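Local coordinates for aminopeptidase-like protein (Chaetomium thermophilum, PDB 5JM6) that probably acts as a zinc-dependent aminopeptidase of the M18 family, assembles as a dodecamer and belongs to the Cvt pathway of selective autophagy, at residues Phe115-Tyr121 / Ala324-Ile330; Ala120-Gly124 / Leu362-Cys366; Ser175-Val180 / Val192-Asp198; Val247-Phe253 / Pro274-Trp280. All blocks are in the same frame, centred on the assembly; numbering follows the deposited sequence.

Contact 1 of 4, residues Phe115-Tyr121 / Ala324-Ile330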
loop_
_atom_site.group_PDB
_atom_site.type_symbol
_atom_site.label_atom_id
_atom_site.label_comp_id
_atom_site.label_asym_id
_atom_site.label_seq_id
_atom_site.Cartn_x
_atom_site.Cartn_y
_atom_site.Cartn_z
ATOM N N PHE A 115 24.633 29.608 47.993
ATOM C CA PHE A 115 25.524 28.729 48.738
ATOM C C PHE A 115 25.853 29.248 50.133
ATOM O O PHE A 115 25.781 30.450 50.398
ATOM C CB PHE A 115 26.821 28.495 47.952
ATOM C CG PHE A 115 27.620 29.745 47.698
ATOM C CD1 PHE A 115 27.305 30.585 46.641
ATOM C CD2 PHE A 115 28.697 30.072 48.507
ATOM C CE1 PHE A 115 28.041 31.733 46.403
ATOM C CE2 PHE A 115 29.438 31.218 48.274
ATOM C CZ PHE A 115 29.108 32.050 47.222
ATOM N N THR A 116 26.199 28.322 51.023
ATOM C CA THR A 116 26.701 28.661 52.348
ATOM C C THR A 116 28.103 28.097 52.523
ATOM O O THR A 116 28.388 26.971 52.112
ATOM C CB THR A 116 25.805 28.115 53.474
ATOM O OG1 THR A 116 25.980 26.697 53.585
ATOM C CG2 THR A 116 24.347 28.429 53.199
ATOM N N VAL A 117 28.972 28.888 53.139
ATOM C CA VAL A 117 30.348 28.486 53.385
ATOM C C VAL A 117 30.480 27.975 54.814
ATOM O O VAL A 117 30.182 28.701 55.757
ATOM C CB VAL A 117 31.319 29.658 53.159
ATOM C CG1 VAL A 117 32.760 29.178 53.207
ATOM C CG2 VAL A 117 31.017 30.350 51.835
ATOM N N GLY A 118 30.908 26.728 54.977
ATOM C CA GLY A 118 31.072 26.160 56.304
ATOM C C GLY A 118 32.079 26.935 57.134
ATOM O O GLY A 118 33.019 27.514 56.593
ATOM N N GLN A 119 31.884 26.957 58.450
ATOM C CA GLN A 119 32.776 27.697 59.341
ATOM C C GLN A 119 34.168 27.083 59.402
ATOM O O GLN A 119 35.136 27.755 59.759
ATOM C CB GLN A 119 32.199 27.764 60.754
ATOM C CG GLN A 119 30.880 28.492 60.869
ATOM C CD GLN A 119 30.260 28.323 62.240
ATOM O OE1 GLN A 119 30.935 28.464 63.261
ATOM N NE2 GLN A 119 28.974 27.996 62.271
ATOM N N ALA A 120 34.258 25.799 59.079
ATOM C CA ALA A 120 35.529 25.084 59.073
ATOM C C ALA A 120 36.156 25.056 57.681
ATOM O O ALA A 120 37.131 24.342 57.451
ATOM C CB ALA A 120 35.348 23.673 59.605
ATOM N N TYR A 121 35.567 25.795 56.746
ATOM C CA TYR A 121 36.055 25.801 55.370
ATOM C C TYR A 121 37.476 26.345 55.229
ATOM O O TYR A 121 37.863 27.304 55.899
ATOM C CB TYR A 121 35.122 26.611 54.469
ATOM C CG TYR A 121 35.587 26.637 53.034
ATOM C CD1 TYR A 121 35.388 25.542 52.204
ATOM C CD2 TYR A 121 36.243 27.746 52.512
ATOM C CE1 TYR A 121 35.820 25.551 50.894
ATOM C CE2 TYR A 121 36.680 27.764 51.201
ATOM C CZ TYR A 121 36.464 26.663 50.397
ATOM O OH TYR A 121 36.894 26.673 49.091
ATOM N N ALA A 324 26.780 23.698 61.015
ATOM C CA ALA A 324 27.449 23.224 62.211
ATOM C C ALA A 324 28.783 23.933 62.259
ATOM O O ALA A 324 29.318 24.299 61.215
ATOM C CB ALA A 324 27.622 21.709 62.186
ATOM N N PRO A 325 29.325 24.151 63.464
ATOM C CA PRO A 325 30.629 24.816 63.529
ATOM C C PRO A 325 31.736 23.964 62.910
ATOM O O PRO A 325 32.812 24.474 62.604
ATOM C CB PRO A 325 30.849 25.009 65.032
ATOM C CG PRO A 325 30.025 23.945 65.673
ATOM C CD PRO A 325 28.813 23.797 64.800
ATOM N N THR A 326 31.466 22.674 62.748
ATOM C CA THR A 326 32.426 21.729 62.190
ATOM C C THR A 326 32.232 21.437 60.693
ATOM O O THR A 326 32.868 20.530 60.156
ATOM C CB THR A 326 32.400 20.409 62.977
ATOM O OG1 THR A 326 31.051 19.945 63.093
ATOM C CG2 THR A 326 32.964 20.631 64.373
ATOM N N ASP A 327 31.334 22.166 60.030
ATOM C CA ASP A 327 31.122 21.969 58.594
ATOM C C ASP A 327 32.274 22.549 57.786
ATOM O O ASP A 327 32.517 23.755 57.812
ATOM C CB ASP A 327 29.815 22.619 58.132
ATOM C CG ASP A 327 28.592 21.800 58.486
ATOM O OD1 ASP A 327 28.715 20.565 58.621
ATOM O OD2 ASP A 327 27.503 22.398 58.614
ATOM N N GLY A 328 32.952 21.693 57.031
ATOM C CA GLY A 328 34.122 22.115 56.288
ATOM C C GLY A 328 33.869 22.323 54.811
ATOM O O GLY A 328 34.738 22.825 54.100
ATOM N N VAL A 329 32.687 21.940 54.337
ATOM C CA VAL A 329 32.402 22.064 52.918
ATOM C C VAL A 329 31.542 23.281 52.609
ATOM O O VAL A 329 31.017 23.936 53.510
ATOM C CB VAL A 329 31.682 20.807 52.382
ATOM C CG1 VAL A 329 32.488 19.563 52.701
ATOM C CG2 VAL A 329 30.278 20.707 52.965
ATOM N N ILE A 330 31.372 23.541 51.318
ATOM C CA ILE A 330 30.448 24.557 50.843
ATOM C C ILE A 330 29.185 23.842 50.389
ATOM O O ILE A 330 29.256 22.833 49.688
ATOM C CB ILE A 330 31.045 25.390 49.684
ATOM C CG1 ILE A 330 32.150 26.314 50.201
ATOM C CG2 ILE A 330 29.963 26.200 48.984
ATOM C CD1 ILE A 330 32.862 27.088 49.108
#

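Contact 2 of 4, residues Ala120-Gly124 / Leu362-Cys366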
loop_
_atom_site.group_PDB
_atom_site.type_symbol
_atom_site.label_atom_id
_atom_site.label_comp_id
_atom_site.label_asym_id
_atom_site.label_seq_id
_atom_site.Cartn_x
_atom_site.Cartn_y
_atom_site.Cartn_z
ATOM N N ALA A 120 34.258 25.799 59.079
ATOM C CA ALA A 120 35.529 25.084 59.073
ATOM C C ALA A 120 36.156 25.056 57.681
ATOM O O ALA A 120 37.131 24.342 57.451
ATOM C CB ALA A 120 35.348 23.673 59.605
ATOM N N TYR A 121 35.567 25.795 56.746
ATOM C CA TYR A 121 36.055 25.801 55.370
ATOM C C TYR A 121 37.476 26.345 55.229
ATOM O O TYR A 121 37.863 27.304 55.899
ATOM C CB TYR A 121 35.122 26.611 54.469
ATOM C CG TYR A 121 35.587 26.637 53.034
ATOM C CD1 TYR A 121 35.388 25.542 52.204
ATOM C CD2 TYR A 121 36.243 27.746 52.512
ATOM C CE1 TYR A 121 35.820 25.551 50.894
ATOM C CE2 TYR A 121 36.680 27.764 51.201
ATOM C CZ TYR A 121 36.464 26.663 50.397
ATOM O OH TYR A 121 36.894 26.673 49.091
ATOM N N LYS A 122 38.244 25.695 54.358
ATOM C CA LYS A 122 39.552 26.165 53.903
ATOM C C LYS A 122 39.656 25.847 52.414
ATOM O O LYS A 122 39.022 24.903 51.947
ATOM C CB LYS A 122 40.700 25.489 54.660
ATOM C CG LYS A 122 40.435 25.184 56.120
ATOM C CD LYS A 122 41.215 23.952 56.569
ATOM C CE LYS A 122 40.888 22.733 55.707
ATOM N NZ LYS A 122 41.445 21.465 56.267
ATOM N N PRO A 123 40.455 26.627 51.666
ATOM C CA PRO A 123 40.664 26.321 50.245
ATOM C C PRO A 123 41.132 24.884 50.025
ATOM O O PRO A 123 42.065 24.429 50.687
ATOM C CB PRO A 123 41.747 27.318 49.830
ATOM C CG PRO A 123 41.547 28.475 50.747
ATOM C CD PRO A 123 41.122 27.878 52.063
ATOM N N GLY A 124 40.481 24.184 49.102
ATOM C CA GLY A 124 40.772 22.784 48.855
ATOM C C GLY A 124 39.684 21.863 49.373
ATOM O O GLY A 124 39.641 20.683 49.026
ATOM N N LEU A 362 36.460 30.286 45.168
ATOM C CA LEU A 362 37.714 29.691 45.602
ATOM C C LEU A 362 38.865 30.692 45.542
ATOM O O LEU A 362 39.648 30.794 46.486
ATOM C CB LEU A 362 38.035 28.459 44.759
ATOM C CG LEU A 362 39.360 27.778 45.086
ATOM C CD1 LEU A 362 39.422 27.415 46.561
ATOM C CD2 LEU A 362 39.529 26.546 44.221
ATOM N N GLU A 363 38.963 31.436 44.445
ATOM C CA GLU A 363 40.009 32.447 44.321
ATOM C C GLU A 363 39.871 33.517 45.397
ATOM O O GLU A 363 40.866 34.065 45.872
ATOM C CB GLU A 363 39.982 33.097 42.941
ATOM C CG GLU A 363 40.991 34.219 42.789
ATOM C CD GLU A 363 40.540 35.267 41.805
ATOM O OE1 GLU A 363 39.353 35.644 41.854
ATOM O OE2 GLU A 363 41.372 35.713 40.988
ATOM N N SER A 364 38.633 33.810 45.779
ATOM C CA SER A 364 38.381 34.767 46.848
ATOM C C SER A 364 38.992 34.282 48.160
ATOM O O SER A 364 39.722 35.020 48.819
ATOM C CB SER A 364 36.880 35.009 47.015
ATOM O OG SER A 364 36.630 35.948 48.045
ATOM N N PHE A 365 38.704 33.038 48.531
ATOM C CA PHE A 365 39.248 32.486 49.769
ATOM C C PHE A 365 40.750 32.248 49.672
ATOM O O PHE A 365 41.437 32.192 50.690
ATOM C CB PHE A 365 38.535 31.188 50.144
ATOM C CG PHE A 365 37.183 31.405 50.749
ATOM C CD1 PHE A 365 37.050 31.658 52.105
ATOM C CD2 PHE A 365 36.045 31.369 49.964
ATOM C CE1 PHE A 365 35.806 31.865 52.665
ATOM C CE2 PHE A 365 34.799 31.573 50.517
ATOM C CZ PHE A 365 34.679 31.825 51.870
ATOM N N CYS A 366 41.256 32.111 48.451
ATOM C CA CYS A 366 42.696 31.998 48.242
ATOM C C CYS A 366 43.397 33.316 48.564
ATOM O O CYS A 366 44.508 33.317 49.092
ATOM C CB CYS A 366 43.009 31.572 46.808
ATOM S SG CYS A 366 42.660 29.838 46.443
#

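Contact 3 of 4, residues Ser175-Val180 / Val192-Asp198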
loop_
_atom_site.group_PDB
_atom_site.type_symbol
_atom_site.label_atom_id
_atom_site.label_comp_id
_atom_site.label_asym_id
_atom_site.label_seq_id
_atom_site.Cartn_x
_atom_site.Cartn_y
_atom_site.Cartn_z
ATOM N N SER A 175 -3.557 32.326 31.392
ATOM C CA SER A 175 -3.254 33.689 31.775
ATOM C C SER A 175 -1.906 34.054 31.174
ATOM O O SER A 175 -1.274 33.232 30.507
ATOM C CB SER A 175 -3.245 33.844 33.297
ATOM O OG SER A 175 -3.330 35.208 33.669
ATOM N N VAL A 176 -1.470 35.284 31.402
ATOM C CA VAL A 176 -0.220 35.758 30.831
ATOM C C VAL A 176 0.630 36.390 31.929
ATOM O O VAL A 176 0.104 36.930 32.903
ATOM C CB VAL A 176 -0.473 36.765 29.679
ATOM C CG1 VAL A 176 -1.107 38.045 30.203
ATOM C CG2 VAL A 176 0.813 37.061 28.919
ATOM N N GLY A 177 1.944 36.287 31.783
ATOM C CA GLY A 177 2.862 36.849 32.752
ATOM C C GLY A 177 4.275 36.841 32.218
ATOM O O GLY A 177 4.552 36.262 31.169
ATOM N N GLY A 178 5.171 37.507 32.933
ATOM C CA GLY A 178 6.551 37.576 32.512
ATOM C C GLY A 178 7.184 38.867 32.972
ATOM O O GLY A 178 6.762 39.469 33.960
ATOM N N ARG A 179 8.208 39.293 32.247
ATOM C CA ARG A 179 8.895 40.529 32.571
ATOM C C ARG A 179 8.700 41.587 31.493
ATOM O O ARG A 179 8.514 41.274 30.317
ATOM C CB ARG A 179 10.379 40.267 32.775
ATOM C CG ARG A 179 11.077 39.765 31.535
ATOM C CD ARG A 179 12.562 39.746 31.763
ATOM N NE ARG A 179 13.298 39.263 30.604
ATOM C CZ ARG A 179 14.590 38.964 30.631
ATOM N NH1 ARG A 179 15.271 39.099 31.760
ATOM N NH2 ARG A 179 15.199 38.530 29.536
ATOM N N VAL A 180 8.743 42.845 31.916
ATOM C CA VAL A 180 8.619 43.974 31.008
ATOM C C VAL A 180 9.868 44.835 31.098
ATOM O O VAL A 180 10.371 45.097 32.191
ATOM C CB VAL A 180 7.380 44.831 31.335
ATOM C CG1 VAL A 180 7.158 45.878 30.256
ATOM C CG2 VAL A 180 6.150 43.953 31.491
ATOM N N VAL A 192 13.777 46.414 34.577
ATOM C CA VAL A 192 12.955 45.230 34.341
ATOM C C VAL A 192 11.923 45.081 35.455
ATOM O O VAL A 192 12.259 45.184 36.633
ATOM C CB VAL A 192 13.812 43.946 34.266
ATOM C CG1 VAL A 192 12.941 42.741 33.956
ATOM C CG2 VAL A 192 14.910 44.091 33.225
ATOM N N LYS A 193 10.667 44.848 35.083
ATOM C CA LYS A 193 9.603 44.672 36.068
ATOM C C LYS A 193 8.810 43.397 35.787
ATOM O O LYS A 193 8.687 42.974 34.639
ATOM C CB LYS A 193 8.665 45.883 36.077
ATOM C CG LYS A 193 9.362 47.233 35.917
ATOM C CD LYS A 193 10.215 47.600 37.125
ATOM C CE LYS A 193 9.374 48.154 38.262
ATOM N NZ LYS A 193 8.416 49.188 37.783
ATOM N N LEU A 194 8.274 42.792 36.844
ATOM C CA LEU A 194 7.470 41.579 36.716
ATOM C C LEU A 194 5.990 41.923 36.615
ATOM O O LEU A 194 5.524 42.891 37.217
ATOM C CB LEU A 194 7.698 40.634 37.898
ATOM C CG LEU A 194 9.082 40.033 38.151
ATOM C CD1 LEU A 194 8.988 38.987 39.256
ATOM C CD2 LEU A 194 9.683 39.434 36.888
ATOM N N VAL A 195 5.255 41.132 35.842
ATOM C CA VAL A 195 3.837 41.380 35.633
ATOM C C VAL A 195 3.069 40.061 35.564
ATOM O O VAL A 195 3.622 39.022 35.201
ATOM C CB VAL A 195 3.600 42.206 34.347
ATOM C CG1 VAL A 195 3.750 41.336 33.111
ATOM C CG2 VAL A 195 2.230 42.863 34.375
ATOM N N LYS A 196 1.812 40.097 35.990
ATOM C CA LYS A 196 0.949 38.932 35.911
ATOM C C LYS A 196 -0.508 39.368 35.826
ATOM O O LYS A 196 -0.928 40.249 36.572
ATOM C CB LYS A 196 1.174 38.060 37.141
ATOM C CG LYS A 196 0.877 36.592 36.976
ATOM C CD LYS A 196 0.835 35.933 38.344
ATOM C CE LYS A 196 1.914 36.495 39.265
ATOM N NZ LYS A 196 1.504 36.395 40.693
ATOM N N VAL A 197 -1.301 38.723 34.980
ATOM C CA VAL A 197 -2.729 39.015 34.965
ATOM C C VAL A 197 -3.431 37.935 35.783
ATOM O O VAL A 197 -3.143 36.747 35.637
ATOM C CB VAL A 197 -3.296 39.101 33.531
ATOM C CG1 VAL A 197 -4.804 39.284 33.566
ATOM C CG2 VAL A 197 -2.646 40.255 32.777
ATOM N N ASP A 198 -4.338 38.362 36.658
ATOM C CA ASP A 198 -4.886 37.497 37.702
ATOM C C ASP A 198 -6.116 36.696 37.280
ATOM O O ASP A 198 -6.681 35.955 38.086
ATOM C CB ASP A 198 -5.228 38.335 38.936
ATOM C CG ASP A 198 -4.006 38.981 39.556
ATOM O OD1 ASP A 198 -2.910 38.389 39.461
ATOM O OD2 ASP A 198 -4.141 40.079 40.134
#

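Contact 4 of 4, residues Val247-Phe253 / Pro274-Trp280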
loop_
_atom_site.group_PDB
_atom_site.type_symbol
_atom_site.label_atom_id
_atom_site.label_comp_id
_atom_site.label_asym_id
_atom_site.label_seq_id
_atom_site.Cartn_x
_atom_site.Cartn_y
_atom_site.Cartn_z
ATOM N N VAL A 247 -2.042 51.730 19.886
ATOM C CA VAL A 247 -1.461 52.282 21.090
ATOM C C VAL A 247 0.026 52.530 20.859
ATOM O O VAL A 247 0.795 51.593 20.658
ATOM C CB VAL A 247 -1.707 51.337 22.282
ATOM C CG1 VAL A 247 -0.851 51.692 23.431
ATOM C CG2 VAL A 247 -3.165 51.397 22.697
ATOM N N GLY A 248 0.417 53.801 20.856
ATOM C CA GLY A 248 1.811 54.170 20.681
ATOM C C GLY A 248 2.211 54.644 19.296
ATOM O O GLY A 248 1.571 54.309 18.297
ATOM N N LYS A 249 3.297 55.417 19.255
ATOM C CA LYS A 249 3.893 55.919 18.019
ATOM C C LYS A 249 4.029 54.762 17.034
ATOM O O LYS A 249 4.425 53.665 17.426
ATOM C CB LYS A 249 5.245 56.587 18.329
ATOM C CG LYS A 249 6.333 56.482 17.263
ATOM C CD LYS A 249 7.429 55.504 17.683
ATOM C CE LYS A 249 8.432 55.275 16.559
ATOM N NZ LYS A 249 9.386 54.163 16.843
ATOM N N PRO A 250 3.648 54.988 15.763
ATOM C CA PRO A 250 3.432 53.892 14.804
ATOM C C PRO A 250 4.591 52.898 14.703
ATOM O O PRO A 250 4.370 51.757 14.299
ATOM C CB PRO A 250 3.240 54.618 13.466
ATOM C CG PRO A 250 2.880 56.013 13.812
ATOM C CD PRO A 250 3.479 56.317 15.147
ATOM N N GLY A 251 5.799 53.313 15.070
ATOM C CA GLY A 251 6.947 52.430 14.982
ATOM C C GLY A 251 7.411 51.819 16.295
ATOM O O GLY A 251 8.423 51.119 16.325
ATOM N N SER A 252 6.678 52.067 17.378
ATOM C CA SER A 252 7.118 51.635 18.704
ATOM C C SER A 252 6.850 50.156 18.965
ATOM O O SER A 252 6.222 49.475 18.156
ATOM C CB SER A 252 6.434 52.476 19.783
ATOM O OG SER A 252 5.031 52.280 19.766
ATOM N N PHE A 253 7.306 49.673 20.118
ATOM C CA PHE A 253 7.076 48.284 20.499
ATOM C C PHE A 253 5.600 48.044 20.779
ATOM O O PHE A 253 5.055 47.006 20.404
ATOM C CB PHE A 253 7.910 47.900 21.726
ATOM C CG PHE A 253 7.622 46.514 22.245
ATOM C CD1 PHE A 253 8.287 45.414 21.729
ATOM C CD2 PHE A 253 6.688 46.314 23.251
ATOM C CE1 PHE A 253 8.023 44.140 22.202
ATOM C CE2 PHE A 253 6.419 45.043 23.727
ATOM C CZ PHE A 253 7.088 43.955 23.203
ATOM N N PRO A 274 2.376 54.484 26.654
ATOM C CA PRO A 274 2.742 53.238 25.964
ATOM C C PRO A 274 4.189 53.196 25.494
ATOM O O PRO A 274 4.741 52.119 25.277
ATOM C CB PRO A 274 1.812 53.226 24.758
ATOM C CG PRO A 274 0.653 54.054 25.169
ATOM C CD PRO A 274 1.163 55.097 26.085
ATOM N N ASP A 275 4.794 54.364 25.328
ATOM C CA ASP A 275 6.125 54.443 24.755
ATOM C C ASP A 275 7.201 54.192 25.809
ATOM O O ASP A 275 8.394 54.210 25.506
ATOM C CB ASP A 275 6.319 55.798 24.075
ATOM C CG ASP A 275 5.385 55.986 22.890
ATOM O OD1 ASP A 275 5.502 55.214 21.914
ATOM O OD2 ASP A 275 4.529 56.896 22.935
ATOM N N SER A 276 6.767 53.947 27.044
ATOM C CA SER A 276 7.669 53.605 28.142
ATOM C C SER A 276 8.031 52.122 28.167
ATOM O O SER A 276 8.908 51.706 28.924
ATOM C CB SER A 276 7.050 53.994 29.484
ATOM O OG SER A 276 6.861 55.394 29.577
ATOM N N ILE A 277 7.344 51.322 27.359
ATOM C CA ILE A 277 7.663 49.903 27.266
ATOM C C ILE A 277 8.537 49.657 26.041
ATOM O O ILE A 277 8.103 49.850 24.905
ATOM C CB ILE A 277 6.393 49.036 27.198
ATOM C CG1 ILE A 277 5.542 49.262 28.450
ATOM C CG2 ILE A 277 6.758 47.566 27.064
ATOM C CD1 ILE A 277 4.297 48.413 28.511
ATOM N N LEU A 278 9.785 49.270 26.287
ATOM C CA LEU A 278 10.744 49.012 25.218
ATOM C C LEU A 278 10.563 47.612 24.636
ATOM O O LEU A 278 10.808 47.383 23.450
ATOM C CB LEU A 278 12.175 49.193 25.734
ATOM C CG LEU A 278 12.467 50.472 26.531
ATOM C CD1 LEU A 278 13.899 50.481 27.042
ATOM C CD2 LEU A 278 12.188 51.721 25.708
ATOM N N ASN A 279 10.117 46.692 25.485
ATOM C CA ASN A 279 9.932 45.291 25.130
ATOM C C ASN A 279 9.338 44.565 26.325
ATOM O O ASN A 279 9.264 45.123 27.420
ATOM C CB ASN A 279 11.258 44.638 24.726
ATOM C CG ASN A 279 11.111 43.693 23.549
ATOM O OD1 ASN A 279 10.521 42.619 23.668
ATOM N ND2 ASN A 279 11.657 44.086 22.404
ATOM N N TRP A 280 8.897 43.331 26.119
ATOM C CA TRP A 280 8.551 42.482 27.245
ATOM C C TRP A 280 8.756 41.019 26.891
ATOM O O TRP A 280 8.819 40.653 25.718
ATOM C CB TRP A 280 7.110 42.722 27.723
ATOM C CG TRP A 280 6.008 42.486 26.716
ATOM C CD1 TRP A 280 5.936 41.487 25.786
ATOM C CD2 TRP A 280 4.778 43.213 26.614
ATOM N NE1 TRP A 280 4.761 41.579 25.081
ATOM C CE2 TRP A 280 4.031 42.628 25.573
ATOM C CE3 TRP A 280 4.245 44.314 27.291
ATOM C CZ2 TRP A 280 2.778 43.105 25.197
ATOM C CZ3 TRP A 280 3.002 44.788 26.910
ATOM C CH2 TRP A 280 2.284 44.184 25.873
#

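Contact 1 of 4, residues Phe115-Tyr121 / Ala324-Ile330
Strand 115-117 meets the start of strand 330-336 in antiparallel register: Val117 and Ile330 form a non-hydrogen-bonded pair, their CA atoms 4.7 Å apart. Beyond it the backbones stay together through Gly118 N to Val329 O (3.2 Å, 139° at the hydrogen) and Ala120 N to Asp327 O (3.0 Å, 149°). Each segment also folds into a type I turn, Gly118-Tyr121 closed by Tyr121 N to Gly118 O at 3.1 Å, and Ala324-Asp327 closed by Asp327 N to Ala324 O at 3.2 Å. Asp327 OD2 reinforces the second turn by accepting from Ala324 N at 2.8 Å and forms a salt bridge with Lys331. An ideal CB on Gly118 would fall 2.1 Å from Asp327 O, so this close passage demands glycine. Ile330 dominates the apolar part. Its CD1 sits over the Tyr121 ring, 4.1 Å from the centroid and 26° off the normal, a CH-pi contact, while its CG2 lies 4.0 Å from Phe115 CB and its CG1 4.2 Å from Val117 CG1. Helix 353-368 closes over these residues through Ile361, Leu362 and Phe365; strand 102-107 flanks strand 111-117 on the side away from strand 330-336 in the mixed sheet.

Contact 2 of 4, residues Ala120-Gly124 / Leu362-Cys366
Leu362, Phe365 and Cys366, on one turn of helix 353-368, face the loop. Tyr121, with chi1 at 180° (t), extends its ring so that an edge meets the face of Phe365, whose CA-to-CB bond points toward the loop and, with chi1 -77° (m), offers that face to Tyr121. The centroids are 5.0 Å apart and the planes 70° from parallel, an edge-to-face stack, with Tyr121 CE2 3.7 Å from Phe365 CG. Leu362 points its CA-to-CB bond sideways, yet its t,p conformation (178°, 55°) carries CD1 into the loop, 3.7 Å from Tyr121 OH, 4.0 Å from Pro123 CB and 4.2 Å from Gly124 N. Pro123, in the C-gamma exo pucker, fits against the same turn: its CG lies 4.1 Å from Phe365 CB and 3.7 Å from Phe365 O, and its CB 4.3 Å from Cys366 SG. The contact is mainly apolar and aromatic, and hydrogen bonds between the segments are absent. Gly124 then turns the chain at phi 107°, where a side chain would jam against the preceding carbonyl. The loop connects strands 111-117 and 127-133 of the mixed sheet, so the contact packs a sheet connection against helix 353-368. On that helix, Ser364 OG bonds to Trp93 O, Phe365 also touches Leu97, and Glu363 packs on Pro375 of a neighbouring subunit.

Contact 3 of 4, residues Ser175-Val180 / Val192-Asp198
At Val192, CG1 lies 3.7 Å from Arg179 CD. Lys193 follows in a hydrogen-bonded pair with Val180: Val180 N to Lys193 O measures 2.7 Å and Lys193 N to Val180 O 2.9 Å. Leu194, paired with Arg179 without hydrogen bonds, shares its face of the sheet and brings CD2 to 4.3 Å from Arg179 CB; the guanidinium itself forms salt bridges with Glu281 and with Asp429 of a neighbouring subunit. Val195 pairs with Gly178 (Gly178 N to Val195 O 3.1 Å, Val195 N to Gly178 O 2.9 Å), and its CG1 lies 3.9 Å from Val180 CG2. At Lys196 the strands come closest, CA to CA 4.2 Å from Gly177. Val197 N then donates to Val176 O at 3.1 Å, while the side chain of Ser175 ends the ladder, its OG donating to Val197 O at 2.5 Å. With axes at 159° and a regular ladder from Gly177 to Val180, this is an antiparallel beta hairpin, forming one border of the six-stranded antiparallel sheet within this chain.

Contact 4 of 4, residues Val247-Phe253 / Pro274-Trp280
The aromatic interactions centre on Phe253, which loses 134 Å² of surface to the other segment. One edge of its ring faces the five-membered ring of Trp280, centroids 4.9 Å apart and planes at 85°, with Phe253 CZ 3.8 Å from Trp280 CD1: a T-shaped stack. Asn279 CA lies over the face of the Phe253 ring, 3.5 Å from its centroid and only 5° off the normal, a well-aligned CH-pi contact. Purely apolar contacts add Phe253 CD2 to Ile277 CG2 at 4.0 Å and, at the far end of the segments, a tight Val247 CG1 to Pro274 CG at 3.3 Å. Polar contacts across the pair are few. Lys249 N gives a weak hydrogen bond to Asp275 OD1 (3.5 Å, 149°), and Ser252 CB lies 3.6 Å from that same oxygen. Within the loop, the type I turn Lys249-Ser252 is closed twice at Lys249 O, by Ser252 N at 2.8 Å and by Ser252 OG at 2.8 Å. Gly248, at phi 101°, adopts a backbone conformation in which a CB would jam against the preceding carbonyl and clash with Ser252 OG. Val262 of helix 259-268 touches both Val247 and Trp280. The chemistry therefore implies that the loop is held to the start of strand 277-286 chiefly by shape and ring contacts, with the weak bond to Asp275 a minor contribution.

Contacts 1 and 2 are buried and centred 11 Å apart; their ranges overlap at Ala120 and Tyr121, but only Tyr121 makes contacts in both, and they meet where Val117 CG1 lies 3.5 Å from Phe365 CZ. Contact 1 supplies strand-end hydrogen bonds, contact 2 apolar and ring contacts to a helix. Contacts 3 and 4 are centred 17 Å apart: contact 3, largely buried and rich in backbone hydrogen bonds, lies within the six-stranded sheet, whereas contact 4, partly exposed and mainly apolar, ties a loop to the start of its strand 277-286. Ranges of contacts 2, 3 and 4 reach a neighbouring subunit, in contact 2 through Glu363, which takes no part in the contact itself; contact 1 touches none.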